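Local coordinates for phosphoenolpyruvate-protein phosphotransferase (Coxiella burnetii, PDB 3TRC) that probably transfers the phosphoryl group of phosphoenolpyruvate to a histidine of a partner protein, this chain being its GAF domain, at residues L34-L38 and E144-C148; D41-F46 and L57-L63; E77-L82 and H98-K102; I90-D94 and E136-F140; L116-I120 and C148-A152. One frame throughout, in Å; residues are numbered along the deposited sequence.

Contact 1 (L34-L38 and E144-C148); sequences LCEAL and EEAFC
Glu144 meets Leu38 through its carboxylate: OE1 stands 4.0 Å from Leu38 CD2 and about as far from Leu38 CB, a non-bonded contact in which one oxygen skims the leucine. The other oxygen, OE2, takes a hydrogen bond from the backbone N of Ala141, which holds the group at the start of helix 142-164. Three residues on, the Phe147 ring reaches across toward helix 23-37, because its CG is anti to the backbone N (chi1 168°). Leu38 CD2 comes in obliquely, 3.9 Å from Phe147 CD2, and Leu34 CD2 lies at the ring edge; that last approach is modelled too tightly to be measured by. Cys148 follows, with SG 4.1 Å from Leu38 CD1. Leu34 CD1 lies a little farther from the sulfur, but Leu34 is modelled in two conformers and its contacts are doubtful. Beyond the pair, Ile9 and Leu10 of helix 3-19 also touch Phe147, while Leu130 and Ile132 of strand 125-134 lie under the leucines and the cysteine. The result is a greasy seam between two neighbouring helices laid on one side of an antiparallel sheet, the helical layer of the GAF fold.

Contact 2 (D41-F46 and L57-L63); sequences DACSLF and LMATQGL
Leu57 and Phe46 make the main side-chain contact here, and Leu57 is the one to follow outward. Its CB sits 3.8 Å from Phe46 CE2. With CG anti to the backbone N (chi1 -180°), the branch is then carried over the phenyl ring, and CD1 rides above one face, 4.0 Å from the Phe46 ring centroid and only 16° off the normal: a CH-pi contact. The same methyl, Leu57 CD1, reaches further back along strand 42-49, 3.7 Å from Ser44 CB and 3.7 Å from Leu45 O. On this face, further along, Thr60 OG1 donates to Ser44 OG at 2.9 Å, so a hydroxyl pair follows the apolar one.

The backbone supplies the frame. Cys43 and Gln61 exchange both of their N-H and C=O groups, and Leu45 N donates to Ala59 O. Leu45 O is gripped twice, by Met58 N at 2.8 Å and weakly by Ala59 N at 3.3 Å. At the far end a water links Asp41 O to the Gln61 side chain, and Gly62 leaves the ladder with positive phi. Cys43 turns to the other face, toward helix 23-37; a disulfide with Cys35 is seen for this protein, and Cys43 is modelled in two conformers. Met58 and Ala59 both opposing Leu45 make a classic beta bulge, set in the antiparallel hairpin of strands 42-49 and 54-61 in the GAF sheet.

Contact 3 (E77-L82 and H98-K102); sequences EGLIGL and HPAYK. With NA (sodium ion), chain C; PO4 (phosphate ion), chain B.
Leu79 lays its CD1 over the centre of the His98 ring, 3.9 Å from the centroid and 8° off the normal, a CH-pi contact that leads the apolar group. A chi1 of -168°, with CG anti to the backbone N, helps to put the methyl there. Leu82 CD2 approaches the same imidazole obliquely, 3.7 Å from His98 CE1, while the other leucine methyl, Leu79 CD2, stands at the edge of the Tyr101 ring. The His98 ring is held in its rotation, since its ND1 accepts the backbone N-H of Ala100 at 3.0 Å, close to the ring plane, within the type I turn from His98 to Tyr101.

Direct polar contact between the two segments is slight: Gly78 CA brings a C-H to Ala100 O at 3.1 Å. Glu77 and Lys102 carry opposite charges near each other, but their charged atoms do not meet.

A phosphate, probably from the crystallisation liquor, does the polar bridging. Its O4 receives N-H groups from both sides, Leu79 N at 2.8 Å and Lys102 N at 2.9 Å, and its O3 takes Ile80 N at 2.9 Å; Arg104 adds a side-chain bond. Gly78, with positive phi and no side chain, lets the anion sit close to the backbone.

Metal binding involves the next residue, Gly81, whose O contacts sodium at 2.9 Å; Tyr55 and Glu85 bind the same ion, and Gly76 also belongs to the site. Backbone amides at the first turn of helix 78-86 closing on an anion, after a glycine, form a helix N-terminal anion site, here roofed by the loop at 98-102.

Contact 4 (I90-D94 and E136-F140); sequences INLAD and ESHHF
Asn91 clamps Phe140 by its backbone, using both ends of the side-chain amide. Phe140 N donates to Asn91 OD1 at 2.8 Å in a nearly straight bond; the N-H arrives in the carbonyl plane, on a lone pair of OD1. In return Asn91 ND2 gives a hydrogen to Phe140 O at 2.8 Å, from a position tilted off that carbonyl's plane. The chi1 of -170° swings CG anti to the backbone N and out toward the loop, and the two bonds then fix how the amide is turned. ND2 has a second acceptor in Glu145 OE1, so both of its hydrogens appear to be used. His139 CB crowds Asn91 OD1 as well, at 3.2 Å.

Further along, backbone carbonyls take weaker partners. Leu92 O faces His139 CA at 3.5 Å, and Ala93 O faces Ser137 CA at 3.1 Å, both C-H...O contacts. Asp94 OD2 accepts from a water at 3.2 Å that also bonds Ser137 OG, while Asp94 OD1 is taken by His113 ND1. His138 O accepts Gln134 NE2, a partner outside the two segments.

Ser137 centres an inverse gamma turn in this exposed loop. Chemically, the asparagine amide pairs with the N-H and C=O of one residue much as a backbone peptide group would. That residue lies just ahead of helix 142-164, so strand 90-92 and the loop leading into the helix are joined by specific bonds, the water adding a looser link at the outer end.

Contact 5 (L116-I120 and C148-A152); sequences LGIPI and CVTLA
Ile118 spreads its two branches over helix 142-164 because chi1 of -63° puts CG2 anti to the backbone N, and chi2 of -173° extends CD1 toward the helix. Ile118 CG2 meets the methyl of Ala152 at 3.7 Å (to CB), while Ile118 CD1 lies 3.9 Å from Val149 CG2. CD1 is also set against Cys148 CB, but that pair is modelled closer than two carbons can sit and its distance is doubtful.

This is helix-on-sheet packing in the GAF fold: the axes of strand 116-120 and helix 148-152 approach to 8.5 Å at closest, with only 25° between their directions, so the helix follows the strand closely, and alternate strand residues can face it in turn. Leu116 opens the row, with CD2 4.0 Å from Cys148 SG. Ile118 takes the middle, and Ile120 closes it, CG1 standing 4.3 Å from Ala152 CB.

The Ala152 methyl touches both isoleucines, and the backbones come closest there, Ile120 CA to Ala152 CA 5.5 Å. Away from the strand, Leu151 turns to Val30 and Leu34 of helix 23-37, and Thr150 to Leu10 of helix 3-19, so the helix packs on other helices as well as on the sheet. Val149 and Thr150 also touch Arg11 of the second subunit. At the end of the row, Ile120 CG2 rests 3.8 Å from the carbonyl oxygen of Ala152.

Overall arrangement
Contacts 1 and 5 are buried and apolar; both use helix 142-164 and share Cys148, which touches residues 34-38 in one and the sheet in the other. Contact 2, partly buried, builds the sheet itself with backbone bonds, and its Leu45 packs on Ile120 of contact 5. Contacts 3 and 4 lie at the surface, their centres about 15 Å from the centre of the chain, and rely more on polar groups: a bridging phosphate in contact 3, where sodium is held by one segment, an asparagine amide and water in contact 4. They meet where Leu79 and Leu82 pack on Ile90 and Leu92. Contact 4 joins contact 1 through Asn91 with Glu145, and contact 5 through strands 90-92 and 114-122.

Contact 1 (L34-L38 and E144-C148)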
# COMPACT_ATOMS: atom_id res chain seq x y z
N LEU A 34 -7.76 8.43 8.47
CA LEU A 34 -6.59 9.26 8.72
C LEU A 34 -6.79 10.11 9.97
O LEU A 34 -5.92 10.16 10.84
CB LEU A 34 -6.27 10.16 7.53
CG LEU A 34 -5.46 9.51 6.41
CD1 LEU A 34 -5.03 10.52 5.36
CD2 LEU A 34 -4.26 8.84 7.01
N CYS A 35 -7.94 10.76 10.07
CA CYS A 35 -8.21 11.61 11.22
C CYS A 35 -8.23 10.81 12.52
O CYS A 35 -7.73 11.26 13.54
CB CYS A 35 -9.53 12.37 11.04
SG CYS A 35 -9.36 13.73 9.89
N GLU A 36 -8.81 9.61 12.47
CA GLU A 36 -8.88 8.77 13.66
C GLU A 36 -7.51 8.25 14.07
O GLU A 36 -7.20 8.17 15.26
CB GLU A 36 -9.79 7.56 13.40
CG GLU A 36 -11.25 7.90 13.27
CD GLU A 36 -12.07 6.69 12.84
OE1 GLU A 36 -11.50 5.79 12.19
OE2 GLU A 36 -13.27 6.64 13.16
N ALA A 37 -6.70 7.88 13.08
CA ALA A 37 -5.52 7.05 13.32
C ALA A 37 -4.21 7.81 13.53
O ALA A 37 -3.35 7.35 14.29
CB ALA A 37 -5.37 6.01 12.20
N LEU A 38 -4.05 8.95 12.88
CA LEU A 38 -2.79 9.70 12.99
C LEU A 38 -2.47 10.16 14.42
O LEU A 38 -1.37 9.89 14.91
CB LEU A 38 -2.74 10.87 12.02
CG LEU A 38 -2.41 10.52 10.57
CD1 LEU A 38 -2.42 11.78 9.71
CD2 LEU A 38 -1.06 9.83 10.49
N GLU A 144 4.57 10.19 9.80
CA GLU A 144 3.24 10.62 9.38
C GLU A 144 3.26 10.96 7.90
O GLU A 144 2.37 10.57 7.16
CB GLU A 144 2.80 11.84 10.17
CG GLU A 144 2.69 11.61 11.67
CD GLU A 144 2.02 12.79 12.36
OE1 GLU A 144 0.77 12.83 12.36
OE2 GLU A 144 2.74 13.68 12.87
N GLU A 145 4.28 11.69 7.48
CA GLU A 145 4.39 12.06 6.08
C GLU A 145 4.60 10.82 5.21
O GLU A 145 3.93 10.66 4.20
CB GLU A 145 5.50 13.09 5.85
CG GLU A 145 5.58 13.56 4.41
CD GLU A 145 6.60 14.65 4.18
OE1 GLU A 145 6.87 15.43 5.12
OE2 GLU A 145 7.14 14.73 3.05
N ALA A 146 5.50 9.93 5.63
CA ALA A 146 5.77 8.70 4.88
C ALA A 146 4.50 7.85 4.74
O ALA A 146 4.21 7.30 3.68
CB ALA A 146 6.89 7.91 5.54
N PHE A 147 3.75 7.74 5.83
CA PHE A 147 2.48 7.04 5.82
C PHE A 147 1.52 7.64 4.81
O PHE A 147 0.95 6.94 3.98
CB PHE A 147 1.86 7.10 7.22
CG PHE A 147 0.44 6.65 7.26
CD1 PHE A 147 0.13 5.31 7.27
CD2 PHE A 147 -0.58 7.58 7.29
CE1 PHE A 147 -1.18 4.89 7.31
CE2 PHE A 147 -1.89 7.17 7.33
CZ PHE A 147 -2.19 5.83 7.34
N CYS A 148 1.35 8.95 4.88
CA CYS A 148 0.41 9.64 4.00
C CYS A 148 0.83 9.59 2.53
O CYS A 148 -0.00 9.47 1.63
CB CYS A 148 0.20 11.08 4.46
SG CYS A 148 -0.73 11.29 5.98

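Contact 2 (D41-F46 and L57-L63)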
# COMPACT_ATOMS: atom_id res chain seq x y z
N ASP A 41 -7.16 16.48 12.79
CA ASP A 41 -8.47 17.08 13.02
C ASP A 41 -9.31 17.26 11.76
O ASP A 41 -10.54 17.31 11.84
CB ASP A 41 -8.33 18.39 13.78
CG ASP A 41 -7.58 18.21 15.07
OD1 ASP A 41 -7.99 17.36 15.89
OD2 ASP A 41 -6.55 18.89 15.25
N ALA A 42 -8.66 17.34 10.61
CA ALA A 42 -9.37 17.37 9.34
C ALA A 42 -8.57 16.69 8.25
O ALA A 42 -7.34 16.69 8.27
CB ALA A 42 -9.72 18.81 8.95
N CYS A 43 -9.26 16.05 7.32
CA CYS A 43 -8.61 15.46 6.17
C CYS A 43 -9.55 15.58 4.99
O CYS A 43 -10.73 15.26 5.10
CB CYS A 43 -8.25 14.00 6.43
SG CYS A 43 -7.37 13.21 5.07
N SER A 44 -9.02 16.08 3.88
CA SER A 44 -9.82 16.31 2.68
C SER A 44 -9.11 15.74 1.46
O SER A 44 -7.88 15.71 1.40
CB SER A 44 -10.07 17.81 2.48
OG SER A 44 -10.74 18.35 3.61
N LEU A 45 -9.89 15.31 0.48
CA LEU A 45 -9.34 14.76 -0.75
C LEU A 45 -9.96 15.50 -1.92
O LEU A 45 -11.18 15.58 -2.03
CB LEU A 45 -9.62 13.25 -0.82
CG LEU A 45 -8.79 12.46 -1.84
CD1 LEU A 45 -8.72 10.99 -1.43
CD2 LEU A 45 -9.36 12.61 -3.24
N PHE A 46 -9.10 16.06 -2.77
CA PHE A 46 -9.53 16.81 -3.93
C PHE A 46 -9.15 16.03 -5.17
O PHE A 46 -8.10 15.39 -5.21
CB PHE A 46 -8.83 18.17 -4.00
CG PHE A 46 -9.24 19.13 -2.91
CD1 PHE A 46 -8.62 19.10 -1.67
CD2 PHE A 46 -10.24 20.06 -3.14
CE1 PHE A 46 -9.00 20.00 -0.68
CE2 PHE A 46 -10.62 20.95 -2.15
CZ PHE A 46 -10.00 20.93 -0.92
N LEU A 57 -13.42 19.25 -4.31
CA LEU A 57 -13.45 18.47 -3.07
C LEU A 57 -14.31 17.22 -3.28
O LEU A 57 -15.46 17.32 -3.71
CB LEU A 57 -14.01 19.30 -1.93
CG LEU A 57 -14.09 18.58 -0.59
CD1 LEU A 57 -12.68 18.31 -0.06
CD2 LEU A 57 -14.89 19.41 0.41
N MSE A 58 -13.76 16.05 -2.99
CA MSE A 58 -14.49 14.80 -3.23
C MSE A 58 -14.73 13.97 -1.97
O MSE A 58 -15.54 13.03 -1.98
CB MSE A 58 -13.80 13.98 -4.33
CG MSE A 58 -13.92 14.61 -5.73
SE MSE A 58 -15.77 14.88 -6.33
CE MSE A 58 -16.23 13.01 -6.63
N ALA A 59 -14.06 14.33 -0.88
CA ALA A 59 -14.28 13.69 0.41
C ALA A 59 -13.68 14.55 1.50
O ALA A 59 -12.64 15.17 1.30
CB ALA A 59 -13.66 12.30 0.44
N THR A 60 -14.33 14.60 2.66
CA THR A 60 -13.77 15.34 3.78
C THR A 60 -14.24 14.78 5.11
O THR A 60 -15.35 14.25 5.23
CB THR A 60 -14.09 16.85 3.71
OG1 THR A 60 -13.31 17.55 4.69
CG2 THR A 60 -15.58 17.11 3.98
N GLN A 61 -13.35 14.87 6.08
CA GLN A 61 -13.71 14.69 7.48
C GLN A 61 -13.23 15.94 8.19
O GLN A 61 -12.05 16.29 8.13
CB GLN A 61 -13.03 13.44 8.04
CG GLN A 61 -13.12 13.30 9.55
CD GLN A 61 -14.54 13.16 10.04
OE1 GLN A 61 -15.42 12.67 9.33
NE2 GLN A 61 -14.78 13.60 11.27
N GLY A 62 -14.15 16.65 8.82
CA GLY A 62 -13.78 17.85 9.55
C GLY A 62 -14.36 19.12 8.94
O GLY A 62 -14.62 20.08 9.65
N LEU A 63 -14.56 19.10 7.62
CA LEU A 63 -15.11 20.25 6.91
C LEU A 63 -16.61 20.08 6.67
O LEU A 63 -17.15 18.99 6.77
CB LEU A 63 -14.40 20.44 5.56
CG LEU A 63 -13.16 21.34 5.51
CD1 LEU A 63 -12.25 21.13 6.70
CD2 LEU A 63 -12.42 21.15 4.19
O HOH W 1 -12.45 15.44 12.51

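Contact 3 (E77-L82 and H98-K102)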
# COMPACT_ATOMS: atom_id res chain seq x y z
N GLU A 77 -3.33 28.08 -7.51
CA GLU A 77 -3.66 29.09 -6.51
C GLU A 77 -3.63 28.56 -5.08
O GLU A 77 -3.99 27.41 -4.81
CB GLU A 77 -5.02 29.72 -6.80
CG GLU A 77 -5.08 30.46 -8.11
CD GLU A 77 -6.29 31.37 -8.21
OE1 GLU A 77 -7.15 31.31 -7.30
OE2 GLU A 77 -6.39 32.13 -9.19
N GLY A 78 -3.20 29.41 -4.16
CA GLY A 78 -3.16 29.06 -2.76
C GLY A 78 -2.15 27.98 -2.43
O GLY A 78 -1.34 27.56 -3.26
N LEU A 79 -2.20 27.52 -1.18
CA LEU A 79 -1.27 26.52 -0.70
C LEU A 79 -1.55 25.17 -1.35
O LEU A 79 -0.63 24.45 -1.73
CB LEU A 79 -1.39 26.42 0.82
CG LEU A 79 -0.32 25.64 1.56
CD1 LEU A 79 1.08 26.10 1.16
CD2 LEU A 79 -0.53 25.79 3.06
N ILE A 80 -2.83 24.83 -1.47
CA ILE A 80 -3.19 23.57 -2.12
C ILE A 80 -2.74 23.57 -3.58
O ILE A 80 -2.22 22.56 -4.08
CB ILE A 80 -4.70 23.28 -1.96
CG1 ILE A 80 -5.00 22.98 -0.48
CG2 ILE A 80 -5.13 22.12 -2.84
CD1 ILE A 80 -6.47 22.88 -0.13
N GLY A 81 -2.93 24.70 -4.26
CA GLY A 81 -2.41 24.86 -5.61
C GLY A 81 -0.91 24.67 -5.66
O GLY A 81 -0.37 24.08 -6.59
N LEU A 82 -0.21 25.18 -4.65
CA LEU A 82 1.24 25.06 -4.63
C LEU A 82 1.68 23.59 -4.51
O LEU A 82 2.62 23.17 -5.17
CB LEU A 82 1.84 25.92 -3.52
CG LEU A 82 3.36 26.06 -3.49
CD1 LEU A 82 3.88 26.58 -4.84
CD2 LEU A 82 3.78 26.97 -2.34
N HIS A 98 1.90 31.01 5.87
CA HIS A 98 2.55 30.84 4.57
C HIS A 98 2.03 31.88 3.60
O HIS A 98 0.83 32.14 3.55
CB HIS A 98 2.30 29.43 4.02
CG HIS A 98 3.18 29.07 2.86
ND1 HIS A 98 2.96 29.54 1.58
CD2 HIS A 98 4.27 28.27 2.78
CE1 HIS A 98 3.88 29.06 0.77
NE2 HIS A 98 4.69 28.29 1.47
N PRO A 99 2.94 32.50 2.83
CA PRO A 99 2.60 33.57 1.88
C PRO A 99 1.56 33.17 0.84
O PRO A 99 0.88 34.04 0.30
CB PRO A 99 3.94 33.86 1.20
CG PRO A 99 4.97 33.43 2.18
CD PRO A 99 4.39 32.23 2.87
N ALA A 100 1.45 31.87 0.55
CA ALA A 100 0.54 31.41 -0.50
C ALA A 100 -0.86 31.11 0.05
O ALA A 100 -1.81 30.96 -0.72
CB ALA A 100 1.10 30.18 -1.19
N TYR A 101 -0.97 31.04 1.37
CA TYR A 101 -2.23 30.65 2.00
C TYR A 101 -3.35 31.67 1.77
O TYR A 101 -3.16 32.87 1.92
CB TYR A 101 -2.02 30.44 3.51
CG TYR A 101 -3.22 29.86 4.23
CD1 TYR A 101 -3.43 28.49 4.28
CD2 TYR A 101 -4.13 30.69 4.87
CE1 TYR A 101 -4.52 27.95 4.95
CE2 TYR A 101 -5.22 30.16 5.54
CZ TYR A 101 -5.41 28.80 5.58
OH TYR A 101 -6.50 28.28 6.24
N LYS A 102 -4.52 31.16 1.40
CA LYS A 102 -5.70 32.01 1.21
C LYS A 102 -6.70 31.78 2.33
O LYS A 102 -7.30 30.71 2.43
CB LYS A 102 -6.34 31.73 -0.15
CG LYS A 102 -5.46 32.08 -1.34
CD LYS A 102 -5.94 31.40 -2.62
CE LYS A 102 -6.58 32.39 -3.58
NZ LYS A 102 -7.76 33.07 -2.98
NA NA C . -2.06 23.51 -8.88
P PO4 B . -5.57 27.64 -0.02
O1 PO4 B . -6.39 28.43 -1.01
O2 PO4 B . -6.40 27.36 1.22
O3 PO4 B . -5.11 26.34 -0.62
O4 PO4 B . -4.36 28.44 0.40

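Contact 4 (I90-D94 and E136-F140)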
# COMPACT_ATOMS: atom_id res chain seq x y z
N ILE A 90 3.91 19.47 0.97
CA ILE A 90 4.17 20.67 1.76
C ILE A 90 3.72 20.38 3.18
O ILE A 90 2.56 20.05 3.43
CB ILE A 90 3.45 21.91 1.19
CG1 ILE A 90 3.91 22.18 -0.25
CG2 ILE A 90 3.72 23.13 2.06
CD1 ILE A 90 3.30 23.43 -0.87
N ASN A 91 4.66 20.49 4.12
CA ASN A 91 4.45 20.12 5.51
C ASN A 91 4.79 21.32 6.39
O ASN A 91 5.96 21.71 6.48
CB ASN A 91 5.38 18.94 5.83
CG ASN A 91 5.11 18.30 7.18
OD1 ASN A 91 4.50 18.89 8.06
ND2 ASN A 91 5.59 17.07 7.34
N LEU A 92 3.78 21.92 7.01
CA LEU A 92 3.96 23.16 7.75
C LEU A 92 3.36 23.09 9.15
O LEU A 92 2.40 22.37 9.38
CB LEU A 92 3.29 24.32 6.99
CG LEU A 92 3.69 24.47 5.52
CD1 LEU A 92 2.74 25.42 4.80
CD2 LEU A 92 5.13 24.94 5.41
N ALA A 93 3.94 23.85 10.07
CA ALA A 93 3.40 23.94 11.42
C ALA A 93 2.28 24.98 11.54
O ALA A 93 1.40 24.86 12.38
CB ALA A 93 4.51 24.26 12.41
N ASP A 94 2.32 26.00 10.68
CA ASP A 94 1.31 27.05 10.73
C ASP A 94 0.97 27.56 9.33
O ASP A 94 1.49 28.59 8.89
CB ASP A 94 1.80 28.20 11.62
CG ASP A 94 0.66 28.96 12.28
OD1 ASP A 94 -0.49 28.89 11.79
OD2 ASP A 94 0.92 29.64 13.29
N GLU A 136 -3.33 21.97 16.31
CA GLU A 136 -2.04 22.30 16.90
C GLU A 136 -1.15 22.92 15.83
O GLU A 136 -1.23 22.55 14.66
CB GLU A 136 -1.35 21.04 17.44
CG GLU A 136 -2.06 20.38 18.62
CD GLU A 136 -1.69 21.00 19.95
OE1 GLU A 136 -0.65 21.69 20.02
OE2 GLU A 136 -2.44 20.79 20.93
N SER A 137 -0.32 23.87 16.24
CA SER A 137 0.65 24.46 15.32
C SER A 137 1.90 23.59 15.26
O SER A 137 2.99 24.02 15.63
CB SER A 137 0.99 25.90 15.73
OG SER A 137 -0.14 26.74 15.59
N HIS A 138 1.72 22.35 14.80
CA HIS A 138 2.80 21.39 14.69
C HIS A 138 2.84 20.89 13.27
O HIS A 138 1.80 20.60 12.69
CB HIS A 138 2.53 20.17 15.57
CG HIS A 138 2.58 20.45 17.03
ND1 HIS A 138 2.34 19.47 17.98
CD2 HIS A 138 2.83 21.59 17.72
CE1 HIS A 138 2.45 20.00 19.19
NE2 HIS A 138 2.74 21.28 19.05
N HIS A 139 4.03 20.76 12.70
CA HIS A 139 4.11 20.06 11.43
C HIS A 139 3.89 18.57 11.67
O HIS A 139 3.74 18.13 12.81
CB HIS A 139 5.43 20.34 10.72
CG HIS A 139 6.61 19.69 11.37
ND1 HIS A 139 7.32 20.30 12.39
CD2 HIS A 139 7.22 18.50 11.15
CE1 HIS A 139 8.31 19.50 12.76
NE2 HIS A 139 8.27 18.41 12.02
N PHE A 140 3.85 17.80 10.59
CA PHE A 140 3.64 16.36 10.69
C PHE A 140 4.98 15.63 10.69
O PHE A 140 5.87 15.93 9.90
CB PHE A 140 2.72 15.87 9.57
CG PHE A 140 1.29 16.31 9.73
CD1 PHE A 140 0.34 15.44 10.24
CD2 PHE A 140 0.91 17.61 9.42
CE1 PHE A 140 -0.97 15.85 10.41
CE2 PHE A 140 -0.40 18.02 9.58
CZ PHE A 140 -1.34 17.14 10.08
O HOH W 2 -0.31 29.20 16.18

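Contact 5 (L116-I120 and C148-A152)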
# COMPACT_ATOMS: atom_id res chain seq x y z
N LEU A 116 -0.48 19.27 6.16
CA LEU A 116 0.28 18.39 5.28
C LEU A 116 -0.50 18.22 3.99
O LEU A 116 -1.59 17.65 3.98
CB LEU A 116 0.51 17.02 5.93
CG LEU A 116 1.24 15.98 5.07
CD1 LEU A 116 2.60 16.50 4.63
CD2 LEU A 116 1.39 14.67 5.84
N GLY A 117 0.07 18.75 2.90
CA GLY A 117 -0.55 18.63 1.60
C GLY A 117 0.27 17.71 0.73
O GLY A 117 1.48 17.89 0.60
N ILE A 118 -0.38 16.71 0.15
CA ILE A 118 0.30 15.65 -0.58
C ILE A 118 -0.28 15.48 -1.98
O ILE A 118 -1.48 15.28 -2.15
CB ILE A 118 0.20 14.33 0.20
CG1 ILE A 118 0.92 14.46 1.53
CG2 ILE A 118 0.75 13.17 -0.61
CD1 ILE A 118 1.02 13.19 2.28
N PRO A 119 0.58 15.55 -3.00
CA PRO A 119 0.08 15.38 -4.36
C PRO A 119 -0.27 13.93 -4.62
O PRO A 119 0.45 13.02 -4.19
CB PRO A 119 1.26 15.83 -5.23
CG PRO A 119 2.45 15.54 -4.39
CD PRO A 119 2.04 15.77 -2.97
N ILE A 120 -1.39 13.71 -5.30
CA ILE A 120 -1.79 12.36 -5.68
C ILE A 120 -1.45 12.19 -7.14
O ILE A 120 -2.09 12.78 -8.01
CB ILE A 120 -3.30 12.14 -5.45
CG1 ILE A 120 -3.64 12.36 -3.96
CG2 ILE A 120 -3.70 10.74 -5.90
CD1 ILE A 120 -5.13 12.27 -3.63
N CYS A 148 1.35 8.95 4.88
CA CYS A 148 0.41 9.64 4.00
C CYS A 148 0.83 9.59 2.53
O CYS A 148 -0.00 9.47 1.63
CB CYS A 148 0.20 11.08 4.46
SG CYS A 148 -0.73 11.29 5.98
N VAL A 149 2.13 9.69 2.27
CA VAL A 149 2.65 9.62 0.91
C VAL A 149 2.44 8.23 0.34
O VAL A 149 1.97 8.07 -0.79
CB VAL A 149 4.14 10.01 0.85
CG1 VAL A 149 4.75 9.60 -0.49
CG2 VAL A 149 4.30 11.50 1.08
N THR A 150 2.78 7.21 1.13
CA THR A 150 2.60 5.83 0.70
C THR A 150 1.14 5.57 0.40
O THR A 150 0.80 4.92 -0.60
CB THR A 150 3.13 4.85 1.77
OG1 THR A 150 4.51 5.13 2.02
CG2 THR A 150 2.99 3.42 1.30
N LEU A 151 0.26 6.10 1.25
CA LEU A 151 -1.18 5.98 1.05
C LEU A 151 -1.64 6.65 -0.24
O LEU A 151 -2.47 6.11 -0.98
CB LEU A 151 -1.91 6.58 2.24
CG LEU A 151 -3.43 6.49 2.24
CD1 LEU A 151 -3.88 5.04 2.17
CD2 LEU A 151 -4.00 7.17 3.47
N ALA A 152 -1.10 7.84 -0.52
CA ALA A 152 -1.49 8.59 -1.71
C ALA A 152 -1.18 7.84 -3.01
O ALA A 152 -1.85 8.03 -4.02
CB ALA A 152 -0.82 9.96 -1.73